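Long-range contacts in xylulose kinase (PDB 3I8B), which probably catalyses the ATP-dependent phosphorylation of D-xylulose to D-xylulose 5-phosphate, as an FGGY-family carbohydrate kinase: residues Asp451-Ala456 against Leu484-Val489; Asp288-Leu293 against Leu429-Gly434; Asn275-Leu280 against Ile463-Gln468; Gly406-Gln411 against Pro445-Met450; Val298-Ser303 against His323-Ala328. One frame throughout, in Å; residues are numbered along the deposited sequence.

How the interactions relate
Interactions 1, 2 and 5 lie in one mixed sheet and are held mainly by backbone hydrogen bonds. Interaction 2 is its buried parallel middle. Interaction 5 is an antiparallel pair to one side, and interaction 1 is the solvent-exposed antiparallel edge on the other. Strand 288-293 bonds to 297-301, and strand 427-431 bonds to 452-455, which joins the three. Interactions 3 and 4 pair helices and are buried. Interaction 4 is apolar and covers the sheet face that carries Ile291 and Leu293. Interaction 3 lies where the two domains meet, and its Asn275 and Ser279 touch Leu325 of interaction 5. It adds an arginine-carbonyl bond to its apolar contacts.

Interaction 1: residues Asp451-Ala456 against Leu484-Val489; sequences DVTRPA and LTIDGV
The carbonyl oxygen of Arg454 is gripped by two successive backbone N-H groups. Asp487 N lies 2.7 Å from Arg454 O, almost in line with the C=O bond. Gly488 N adds a longer, weak bond to the same oxygen. Arg454 N in turn donates to Gly488 O at 2.7 Å. Past Pro455, Ala456 N reaches Thr485 O at 2.9 Å from above the carbonyl plane. The Arg454 chain bends at chi3 (-60°), which places NE. Gly488 N lies over one face of the guanidinium, toward its rim. A CB on Gly488 would run into NH2. Arg454 NH1 passes 3.6 Å from Asp487 CB, but the carboxylate is too distant for a salt bridge. A water accepts from NH1 and binds Asp487 OD2 weakly. The charge partner of Arg454 is Glu490, through NE. On the sheet face that carries Thr453 and Val489, Thr453 CG2 meets Ile486 CG2 and CD1, both at 3.8 Å, and the Thr453 and Ile486 side chains cross at about a right angle. Val452 and Pro455 pack on strand 427-431. Asp487 has helix-like backbone angles, and it and Gly488 together face Arg454. This is a classic beta bulge, here in the antiparallel strand at the edge of the C-terminal domain's sheet.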
# COMPACT_ATOMS: atom_id res chain seq x y z
N ASP A 451 6.76 -0.32 23.58
CA ASP A 451 8.05 -0.17 22.93
C ASP A 451 7.85 0.15 21.46
O ASP A 451 6.92 -0.34 20.82
CB ASP A 451 8.83 -1.48 23.05
CG ASP A 451 9.40 -1.71 24.43
OD1 ASP A 451 9.06 -0.94 25.36
OD2 ASP A 451 10.19 -2.66 24.59
N VAL A 452 8.74 0.97 20.91
CA VAL A 452 8.71 1.30 19.50
C VAL A 452 10.05 0.97 18.90
O VAL A 452 11.06 1.62 19.18
CB VAL A 452 8.40 2.79 19.26
CG1 VAL A 452 8.30 3.08 17.76
CG2 VAL A 452 7.10 3.16 19.94
N THR A 453 10.06 -0.08 18.07
CA THR A 453 11.26 -0.51 17.38
C THR A 453 11.53 0.34 16.14
O THR A 453 10.62 0.63 15.35
CB THR A 453 11.15 -2.00 16.97
OG1 THR A 453 11.14 -2.82 18.15
CG2 THR A 453 12.31 -2.39 16.08
N ARG A 454 12.79 0.74 15.97
CA ARG A 454 13.20 1.50 14.79
C ARG A 454 14.14 0.67 13.92
O ARG A 454 15.35 0.62 14.18
CB ARG A 454 13.87 2.82 15.18
CG ARG A 454 12.91 3.89 15.66
CD ARG A 454 13.62 5.21 15.88
NE ARG A 454 14.69 5.08 16.86
CZ ARG A 454 15.98 5.11 16.57
NH1 ARG A 454 16.38 5.28 15.31
NH2 ARG A 454 16.89 4.98 17.53
N PRO A 455 13.59 0.02 12.89
CA PRO A 455 14.41 -0.74 11.94
C PRO A 455 15.34 0.20 11.20
O PRO A 455 14.93 1.30 10.87
CB PRO A 455 13.38 -1.32 10.96
CG PRO A 455 12.06 -1.28 11.71
CD PRO A 455 12.15 -0.05 12.56
N ALA A 456 16.57 -0.22 10.93
CA ALA A 456 17.48 0.61 10.16
C ALA A 456 16.86 0.93 8.80
O ALA A 456 16.23 0.08 8.17
CB ALA A 456 18.82 -0.07 9.98
N LEU A 484 17.71 -9.02 10.44
CA LEU A 484 17.16 -7.68 10.34
C LEU A 484 18.01 -6.71 11.15
O LEU A 484 18.36 -7.00 12.29
CB LEU A 484 15.74 -7.68 10.88
CG LEU A 484 14.87 -8.75 10.22
CD1 LEU A 484 13.74 -9.17 11.14
CD2 LEU A 484 14.36 -8.27 8.86
N THR A 485 18.35 -5.57 10.56
CA THR A 485 19.10 -4.55 11.28
C THR A 485 18.15 -3.56 11.97
O THR A 485 17.25 -2.99 11.34
CB THR A 485 20.10 -3.81 10.37
OG1 THR A 485 21.02 -4.75 9.81
CG2 THR A 485 20.90 -2.77 11.16
N ILE A 486 18.37 -3.37 13.27
CA ILE A 486 17.57 -2.45 14.08
C ILE A 486 18.44 -1.28 14.54
O ILE A 486 19.51 -1.48 15.12
CB ILE A 486 16.99 -3.16 15.33
CG1 ILE A 486 16.23 -4.43 14.93
CG2 ILE A 486 16.10 -2.23 16.11
CD1 ILE A 486 15.05 -4.16 14.05
N ASP A 487 17.99 -0.05 14.27
CA ASP A 487 18.68 1.16 14.74
C ASP A 487 18.55 1.34 16.25
O ASP A 487 19.48 1.78 16.91
CB ASP A 487 18.15 2.41 14.03
CG ASP A 487 18.96 2.77 12.80
OD1 ASP A 487 20.16 2.45 12.76
OD2 ASP A 487 18.38 3.40 11.88
N GLY A 488 17.37 1.02 16.78
CA GLY A 488 17.12 1.19 18.20
C GLY A 488 15.70 0.85 18.60
O GLY A 488 14.83 0.67 17.75
N VAL A 489 15.49 0.74 19.91
CA VAL A 489 14.16 0.51 20.48
C VAL A 489 13.85 1.63 21.48
O VAL A 489 14.61 1.84 22.44
CB VAL A 489 14.07 -0.86 21.20
CG1 VAL A 489 12.66 -1.08 21.72
CG2 VAL A 489 14.50 -2.00 20.27
O HOH W 1 15.33 4.93 12.51

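Interaction 2: residues Asp288-Leu293 against Leu429-Gly434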
# COMPACT_ATOMS: atom_id res chain seq x y z
N ASP A 288 2.31 -7.75 14.26
CA ASP A 288 3.19 -6.61 14.03
C ASP A 288 2.41 -5.52 13.30
O ASP A 288 1.60 -5.80 12.41
CB ASP A 288 4.39 -7.02 13.16
CG ASP A 288 5.39 -7.90 13.90
OD1 ASP A 288 5.38 -7.92 15.15
OD2 ASP A 288 6.20 -8.56 13.23
N VAL A 289 2.67 -4.27 13.67
CA VAL A 289 2.23 -3.16 12.86
C VAL A 289 3.43 -2.29 12.55
O VAL A 289 4.37 -2.20 13.34
CB VAL A 289 1.15 -2.32 13.56
CG1 VAL A 289 1.74 -1.59 14.75
CG2 VAL A 289 0.52 -1.34 12.57
N SER A 290 3.42 -1.67 11.37
CA SER A 290 4.43 -0.70 11.03
C SER A 290 3.74 0.65 10.89
O SER A 290 2.63 0.73 10.36
CB SER A 290 5.11 -1.07 9.72
OG SER A 290 4.25 -0.86 8.62
N ILE A 291 4.41 1.69 11.37
CA ILE A 291 3.96 3.05 11.14
C ILE A 291 4.96 3.74 10.24
O ILE A 291 6.10 4.00 10.64
CB ILE A 291 3.83 3.82 12.46
CG1 ILE A 291 2.65 3.29 13.26
CG2 ILE A 291 3.68 5.31 12.17
CD1 ILE A 291 2.76 3.54 14.74
N SER A 292 4.56 4.03 9.02
CA SER A 292 5.41 4.77 8.11
C SER A 292 4.99 6.23 8.20
O SER A 292 3.88 6.60 7.82
CB SER A 292 5.26 4.25 6.69
OG SER A 292 6.32 4.70 5.88
N LEU A 293 5.88 7.06 8.73
CA LEU A 293 5.54 8.44 9.02
C LEU A 293 6.31 9.38 8.10
O LEU A 293 7.44 9.77 8.39
CB LEU A 293 5.88 8.76 10.47
CG LEU A 293 5.15 9.89 11.20
CD1 LEU A 293 3.63 9.75 11.08
CD2 LEU A 293 5.58 9.88 12.66
N LEU A 429 6.66 -1.20 14.73
CA LEU A 429 7.85 -0.75 14.03
C LEU A 429 7.59 0.65 13.51
O LEU A 429 6.51 0.94 13.01
CB LEU A 429 8.19 -1.68 12.86
CG LEU A 429 8.73 -3.07 13.21
CD1 LEU A 429 7.71 -3.87 13.97
CD2 LEU A 429 9.19 -3.81 11.96
N LEU A 430 8.58 1.53 13.64
CA LEU A 430 8.45 2.90 13.20
C LEU A 430 9.47 3.19 12.11
O LEU A 430 10.68 3.10 12.34
CB LEU A 430 8.64 3.86 14.37
CG LEU A 430 8.65 5.35 14.01
CD1 LEU A 430 7.28 5.79 13.49
CD2 LEU A 430 9.09 6.19 15.21
N ILE A 431 8.97 3.52 10.93
CA ILE A 431 9.82 3.79 9.77
C ILE A 431 9.44 5.10 9.11
O ILE A 431 8.55 5.81 9.58
CB ILE A 431 9.69 2.68 8.72
CG1 ILE A 431 8.21 2.49 8.34
CG2 ILE A 431 10.31 1.38 9.23
CD1 ILE A 431 7.95 1.36 7.36
N GLY A 432 10.11 5.41 8.01
CA GLY A 432 9.89 6.65 7.30
C GLY A 432 10.65 7.82 7.91
O GLY A 432 11.28 7.67 8.96
N GLY A 433 10.58 8.97 7.26
CA GLY A 433 11.26 10.18 7.69
C GLY A 433 10.96 10.58 9.12
O GLY A 433 11.86 10.98 9.85
N GLY A 434 9.71 10.48 9.53
CA GLY A 434 9.33 10.84 10.89
C GLY A 434 10.12 10.09 11.94
O GLY A 434 10.20 10.51 13.09
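Ile291 and Leu430 are paired on neighbouring parallel strands in the sheet of the C-terminal domain, which has the actin-like ATPase fold. Their side chains lie on one face, with Ile291 CG2 3.9 Å from Leu430 CD1. The backbone ladder alternates between strands: Leu429 N to Val289 O, Ile291 N to Leu429 O, Ile431 N to Ile291 O and Leu293 N to Ile431 O. On the other face, Ile431 CG1 stands between its own backbone N and carbonyl carbon (chi1 54°). Ile431 CG1 lies 3.8 Å from Ser292 CB. Pro455 packs on Leu429 and Ile431 on this face. An alanine at Ile431 would probably open a gap beside Ser292, since the branches that meet it would be gone. Beyond the strand, Gly434 N adds one more bond, 2.6 Å, to Leu293 O. Gly432 has positive phi, and a CB there would strike Leu293 N. The glycine run probably corresponds to the adenosine motif of this kinase family. Further out, Leu407 and Gln411 of helix 396-420 cover Leu293, and Gln411 and Leu415 cover Ile291. At the start of strand 288-293, Asp288 OD2 takes a salt bridge from Arg427 NH2 and a hydrogen bond from Ala285 N.

Interaction 3: residues Asn275-Leu280 against Ile463-Gln468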
# COMPACT_ATOMS: atom_id res chain seq x y z
N ASN A 275 3.25 -1.93 0.02
CA ASN A 275 3.05 -2.04 1.47
C ASN A 275 3.29 -3.44 2.03
O ASN A 275 4.01 -3.60 3.02
CB ASN A 275 1.66 -1.54 1.85
CG ASN A 275 1.54 -0.04 1.71
OD1 ASN A 275 0.68 0.46 0.97
ND2 ASN A 275 2.42 0.70 2.37
N ALA A 276 2.69 -4.46 1.41
CA ALA A 276 2.88 -5.84 1.84
C ALA A 276 4.29 -6.38 1.58
O ALA A 276 4.80 -7.23 2.32
CB ALA A 276 1.86 -6.76 1.17
N MSE A 277 4.92 -5.92 0.51
CA MSE A 277 6.25 -6.40 0.20
C MSE A 277 7.21 -5.85 1.27
O MSE A 277 8.02 -6.59 1.81
CB MSE A 277 6.68 -6.02 -1.22
CG MSE A 277 5.90 -6.76 -2.32
SE MSE A 277 6.77 -8.44 -2.99
CE MSE A 277 6.47 -9.58 -1.42
N ALA A 278 7.07 -4.56 1.59
CA ALA A 278 7.92 -3.94 2.61
C ALA A 278 7.76 -4.69 3.92
O ALA A 278 8.74 -4.92 4.63
CB ALA A 278 7.56 -2.46 2.81
N SER A 279 6.52 -5.06 4.25
CA SER A 279 6.24 -5.78 5.49
C SER A 279 6.97 -7.13 5.54
O SER A 279 7.53 -7.51 6.57
CB SER A 279 4.73 -5.96 5.68
OG SER A 279 4.08 -4.69 5.62
N LEU A 280 6.94 -7.85 4.43
CA LEU A 280 7.70 -9.09 4.31
C LEU A 280 9.20 -8.79 4.51
O LEU A 280 9.86 -9.47 5.27
CB LEU A 280 7.45 -9.75 2.95
CG LEU A 280 7.95 -11.18 2.77
CD1 LEU A 280 7.23 -12.16 3.69
CD2 LEU A 280 7.83 -11.60 1.32
N ILE A 463 13.91 -5.63 -0.63
CA ILE A 463 14.30 -6.73 0.25
C ILE A 463 13.17 -7.74 0.39
O ILE A 463 13.40 -8.94 0.33
CB ILE A 463 14.74 -6.23 1.65
CG1 ILE A 463 16.02 -5.41 1.55
CG2 ILE A 463 14.93 -7.39 2.62
CD1 ILE A 463 16.63 -5.06 2.88
N GLY A 464 11.94 -7.25 0.59
CA GLY A 464 10.77 -8.11 0.66
C GLY A 464 10.55 -8.93 -0.60
O GLY A 464 10.20 -10.11 -0.52
N ALA A 465 10.75 -8.32 -1.76
CA ALA A 465 10.60 -9.05 -3.01
C ALA A 465 11.68 -10.13 -3.15
O ALA A 465 11.39 -11.24 -3.62
CB ALA A 465 10.59 -8.11 -4.22
N ALA A 466 12.90 -9.82 -2.73
CA ALA A 466 13.96 -10.83 -2.78
C ALA A 466 13.66 -11.95 -1.81
O ALA A 466 13.93 -13.11 -2.10
CB ALA A 466 15.34 -10.20 -2.47
N ARG A 467 13.11 -11.61 -0.65
CA ARG A 467 12.76 -12.61 0.36
C ARG A 467 11.69 -13.55 -0.16
O ARG A 467 11.71 -14.76 0.10
CB ARG A 467 12.31 -11.96 1.67
CG ARG A 467 12.29 -12.90 2.87
CD ARG A 467 11.89 -12.22 4.20
NE ARG A 467 11.88 -13.20 5.28
CZ ARG A 467 11.02 -13.22 6.30
NH1 ARG A 467 10.07 -12.30 6.40
NH2 ARG A 467 11.10 -14.17 7.23
N GLN A 468 10.77 -13.02 -0.94
CA GLN A 468 9.70 -13.85 -1.48
C GLN A 468 10.22 -14.75 -2.58
O GLN A 468 9.81 -15.91 -2.68
CB GLN A 468 8.54 -12.99 -2.00
CG GLN A 468 7.38 -13.81 -2.59
CD GLN A 468 6.51 -12.96 -3.52
OE1 GLN A 468 6.95 -12.58 -4.61
NE2 GLN A 468 5.28 -12.67 -3.09
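Met277 and Gly464 bring two helices together where the two domains of the actin-like ATPase fold meet. Segment 275-280 comes from the N-terminal domain of the FGGY kinases and 463-468 from the C-terminal one. The short axes cross at 73° and approach to 7.3 Å. The closeness depends on Gly464. Its CA-H points at Met277 O, with Gly464 CA and Met277 O 3.3 Å apart, and a CB there would collide with that oxygen.

One hydrogen bond spans the segments. Arg467 NH1 donates to Leu280 O at 3.1 Å. Leu280 O sits at the edge of the guanidinium, slightly out of its plane. The arginine chain is extended from CG to NE, which carries the group across to the carbonyl. NE bonds Pro480 O, so the guanidinium has a second anchor. An alanine in place of Arg467 would probably leave Leu280 O and Pro480 O without their arginine donors.

The apolar contacts lie beside these. Leu280 CG is anti to the backbone N (chi1 -168°). Leu280 CD2 rests 3.4 Å from Gly464 O and 3.7 Å from Gln468 CB. Met277, a selenomethionine here, bends at chi2 and chi3. Met277 SE meets Ala465 CB at 4.0 Å, and the Met277 and Gln468 side chains cross at about a right angle.

Helix 460-474 also packs on the N-terminal domain's sheet, with Ala465 and Gln468 touching Ala69. Asp274, the predicted proton acceptor, immediately precedes segment 275-280. The amide of Gln468 is fixed at its far end by OE1, which accepts from Gly271 N, while Gln468 NE2 lies 3.7 Å from Met277 CE.

Interaction 4: residues Gly406-Gln411 against Pro445-Met450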
# COMPACT_ATOMS: atom_id res chain seq x y z
N GLY A 406 -0.51 15.40 19.30
CA GLY A 406 -1.60 15.21 18.37
C GLY A 406 -1.19 14.27 17.25
O GLY A 406 -1.93 13.36 16.91
N LEU A 407 -0.01 14.50 16.69
CA LEU A 407 0.53 13.63 15.66
C LEU A 407 0.54 12.18 16.14
O LEU A 407 0.02 11.30 15.47
CB LEU A 407 1.95 14.10 15.29
CG LEU A 407 2.71 13.38 14.17
CD1 LEU A 407 3.86 14.23 13.70
CD2 LEU A 407 3.21 12.01 14.62
N LEU A 408 1.13 11.95 17.31
CA LEU A 408 1.26 10.60 17.87
C LEU A 408 -0.07 9.97 18.25
O LEU A 408 -0.25 8.78 18.06
CB LEU A 408 2.18 10.60 19.09
CG LEU A 408 3.68 10.59 18.77
CD1 LEU A 408 4.06 9.32 18.02
CD2 LEU A 408 4.05 11.81 17.95
N CYS A 409 -0.98 10.78 18.79
CA CYS A 409 -2.31 10.31 19.19
C CYS A 409 -3.14 9.80 18.03
O CYS A 409 -3.90 8.84 18.18
CB CYS A 409 -3.07 11.41 19.94
SG CYS A 409 -2.59 11.55 21.69
N SER A 410 -3.03 10.46 16.88
CA SER A 410 -3.72 10.03 15.67
C SER A 410 -3.23 8.63 15.28
O SER A 410 -4.03 7.76 14.96
CB SER A 410 -3.46 11.00 14.52
OG SER A 410 -3.94 10.47 13.29
N GLN A 411 -1.91 8.43 15.30
CA GLN A 411 -1.35 7.13 14.97
C GLN A 411 -1.82 6.07 15.98
O GLN A 411 -2.13 4.94 15.60
CB GLN A 411 0.18 7.18 14.89
CG GLN A 411 0.73 8.03 13.75
CD GLN A 411 0.08 7.70 12.40
OE1 GLN A 411 -0.24 6.55 12.11
NE2 GLN A 411 -0.12 8.72 11.58
N PRO A 445 6.80 5.89 22.56
CA PRO A 445 6.46 4.76 23.44
C PRO A 445 5.39 5.13 24.45
O PRO A 445 4.45 4.37 24.68
CB PRO A 445 7.78 4.45 24.16
CG PRO A 445 8.84 5.02 23.27
CD PRO A 445 8.22 6.25 22.65
N SER A 446 5.58 6.31 25.05
CA SER A 446 4.65 6.88 26.02
C SER A 446 3.20 6.90 25.52
O SER A 446 2.29 6.38 26.17
CB SER A 446 5.10 8.30 26.38
OG SER A 446 4.07 9.06 26.98
N ILE A 447 2.99 7.51 24.36
CA ILE A 447 1.62 7.70 23.91
C ILE A 447 1.09 6.53 23.06
O ILE A 447 -0.09 6.21 23.12
CB ILE A 447 1.37 9.15 23.32
CG1 ILE A 447 1.05 9.13 21.84
CG2 ILE A 447 2.49 10.15 23.70
CD1 ILE A 447 -0.42 9.01 21.61
N LEU A 448 1.96 5.86 22.31
CA LEU A 448 1.53 4.67 21.56
C LEU A 448 1.22 3.52 22.52
O LEU A 448 0.39 2.65 22.23
CB LEU A 448 2.56 4.24 20.52
CG LEU A 448 2.81 5.24 19.39
CD1 LEU A 448 3.76 4.65 18.38
CD2 LEU A 448 1.50 5.62 18.74
N GLY A 449 1.89 3.52 23.67
CA GLY A 449 1.57 2.59 24.74
C GLY A 449 2.41 1.33 24.77
O GLY A 449 2.03 0.38 25.45
N MSE A 450 3.53 1.33 24.05
CA MSE A 450 4.43 0.18 23.94
C MSE A 450 5.82 0.62 23.53
O MSE A 450 6.02 1.76 23.12
CB MSE A 450 3.97 -0.78 22.84
CG MSE A 450 2.76 -1.59 23.11
SE MSE A 450 2.45 -2.82 21.61
CE MSE A 450 1.07 -3.89 22.48
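The flat amide of Gln411 is turned away from Leu448, and neither of its faces meets segment 445-450. What touches is the chain's root, with Gln411 CB 4.4 Å from Leu448 CD2. The amide's NE2 is hydrogen-bonded to Thr330 OG1, which holds it toward the sheet. The contact joins two helices that cover the same face of the C-terminal domain's sheet. Helix 438-448 is the connection of a beta-alpha-beta crossover between the parallel strands 427-431 and 452-455. Helix 396-420 leads into the first of them.

Between the two segments the contact is apolar, and no hydrogen bond crosses it. Ile447 carries most of it, but its first torsion is 114°, away from the staggered positions, so the exact placing of its side chain is doubtful. As modelled, Ile447 CG1 is 3.3 Å from Leu408 CB, tighter than usual for two carbons. With the same doubt, Ile447 CD1 is 3.3 Å from Cys409 CA and also close to Cys409 SG. Leu448 lies beside it, with Leu448 CD2 3.7 Å from Leu408 O.

Other groups close the surroundings. Ile440 and Ala444, earlier in helix 438-448, pack on Leu408. Val498 and Tyr502 of helix 496-506 touch Cys409. Leu448 reaches the sheet at Ile291. Gly449, with positive phi, is the first residue to leave helical angles. Near it the backbone oxygen of Ile447 accepts a hydrogen bond from Arg412 NE.

Interaction 5: residues Val298-Ser303 against His323-Ala328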
# COMPACT_ATOMS: atom_id res chain seq x y z
N VAL A 298 1.08 5.97 7.21
CA VAL A 298 0.50 4.67 6.89
C VAL A 298 0.75 3.70 8.03
O VAL A 298 1.89 3.36 8.32
CB VAL A 298 1.13 4.06 5.63
CG1 VAL A 298 0.58 2.67 5.39
CG2 VAL A 298 0.87 4.95 4.42
N ALA A 299 -0.32 3.28 8.70
CA ALA A 299 -0.25 2.22 9.70
C ALA A 299 -0.75 0.89 9.11
O ALA A 299 -1.92 0.76 8.76
CB ALA A 299 -1.07 2.59 10.93
N ALA A 300 0.15 -0.08 8.99
CA ALA A 300 -0.18 -1.36 8.39
C ALA A 300 0.14 -2.48 9.36
O ALA A 300 1.28 -2.60 9.83
CB ALA A 300 0.58 -1.54 7.08
N ALA A 301 -0.86 -3.28 9.69
CA ALA A 301 -0.67 -4.39 10.61
C ALA A 301 -0.92 -5.69 9.87
O ALA A 301 -1.70 -5.74 8.91
CB ALA A 301 -1.61 -4.27 11.81
N ILE A 302 -0.25 -6.75 10.31
CA ILE A 302 -0.52 -8.07 9.78
C ILE A 302 -1.54 -8.77 10.66
O ILE A 302 -1.33 -8.92 11.87
CB ILE A 302 0.75 -8.88 9.66
CG1 ILE A 302 1.73 -8.12 8.77
CG2 ILE A 302 0.46 -10.28 9.09
CD1 ILE A 302 3.12 -8.34 9.15
N SER A 303 -2.63 -9.20 10.02
CA SER A 303 -3.78 -9.78 10.69
C SER A 303 -3.98 -11.23 10.26
O SER A 303 -3.96 -11.55 9.07
CB SER A 303 -5.03 -8.95 10.35
OG SER A 303 -6.22 -9.56 10.83
N HIS A 323 -1.86 -14.02 4.62
CA HIS A 323 -2.70 -13.42 5.65
C HIS A 323 -3.27 -12.06 5.25
O HIS A 323 -3.52 -11.80 4.07
CB HIS A 323 -1.94 -13.36 6.97
CG HIS A 323 -1.54 -14.72 7.47
ND1 HIS A 323 -0.27 -15.23 7.30
CD2 HIS A 323 -2.25 -15.68 8.10
CE1 HIS A 323 -0.21 -16.44 7.83
NE2 HIS A 323 -1.40 -16.74 8.31
N TYR A 324 -3.45 -11.18 6.23
CA TYR A 324 -4.16 -9.94 5.98
C TYR A 324 -3.42 -8.69 6.43
O TYR A 324 -2.65 -8.72 7.39
CB TYR A 324 -5.58 -10.02 6.55
CG TYR A 324 -6.35 -11.11 5.85
CD1 TYR A 324 -7.04 -10.85 4.66
CD2 TYR A 324 -6.34 -12.41 6.32
CE1 TYR A 324 -7.71 -11.85 3.98
CE2 TYR A 324 -7.02 -13.43 5.64
CZ TYR A 324 -7.69 -13.13 4.47
OH TYR A 324 -8.37 -14.12 3.79
N LEU A 325 -3.65 -7.61 5.68
CA LEU A 325 -2.99 -6.32 5.87
C LEU A 325 -4.00 -5.16 6.02
O LEU A 325 -4.20 -4.37 5.09
CB LEU A 325 -2.05 -6.04 4.69
CG LEU A 325 -1.05 -4.89 4.87
CD1 LEU A 325 0.11 -5.37 5.70
CD2 LEU A 325 -0.56 -4.39 3.52
N PRO A 326 -4.64 -5.07 7.19
CA PRO A 326 -5.43 -3.86 7.47
C PRO A 326 -4.52 -2.65 7.36
O PRO A 326 -3.48 -2.61 8.01
CB PRO A 326 -5.86 -4.06 8.93
CG PRO A 326 -4.92 -5.14 9.47
CD PRO A 326 -4.76 -6.05 8.28
N LEU A 327 -4.90 -1.68 6.55
CA LEU A 327 -4.03 -0.56 6.24
C LEU A 327 -4.73 0.77 6.47
O LEU A 327 -5.77 1.04 5.88
CB LEU A 327 -3.57 -0.65 4.79
CG LEU A 327 -2.48 0.36 4.45
CD1 LEU A 327 -1.16 -0.36 4.25
CD2 LEU A 327 -2.86 1.12 3.19
N ALA A 328 -4.15 1.60 7.34
CA ALA A 328 -4.76 2.85 7.75
C ALA A 328 -3.93 4.04 7.30
O ALA A 328 -2.86 4.31 7.86
CB ALA A 328 -4.92 2.87 9.26
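Leu327 lays CD1 against two residues of the facing strand, 3.5 Å from Ala300 CB and 3.7 Å from Val298 CG1. Leu325 CD1 meets Ala300 CB on the same face, at 4.1 Å. On the other face, the methyl groups of Ala299 and Ala328 pair, with Cys414 of helix 396-420 against both. The backbones form an antiparallel pair in the mixed sheet of the C-terminal, actin-like ATPase domain. Ala299 and Ala328 exchange two bonds, Ala299 N to Ala328 O and Ala328 N to Ala299 O. Ala301 N then donates to Pro326 O, but Pro326 has no N-H to return. Ala301 O faces the proline ring instead, 3.1 Å from Pro326 CD, and receives a CA-H contact from Leu325. The ladder resumes with Ser303 N to Tyr324 O at 2.7 Å and Tyr324 N to Ser303 O. Ser303 O also lies in plane at the edge of the Tyr324 ring, 3.7 Å from Tyr324 CD2. Arg196 makes a cation-pi contact with this ring and bonds His323 O. Asn275 and Ser279 of helix 274-281 pack on Leu325, whose side chain is about 5 Å from that of Gln74, a predicted substrate-binding residue.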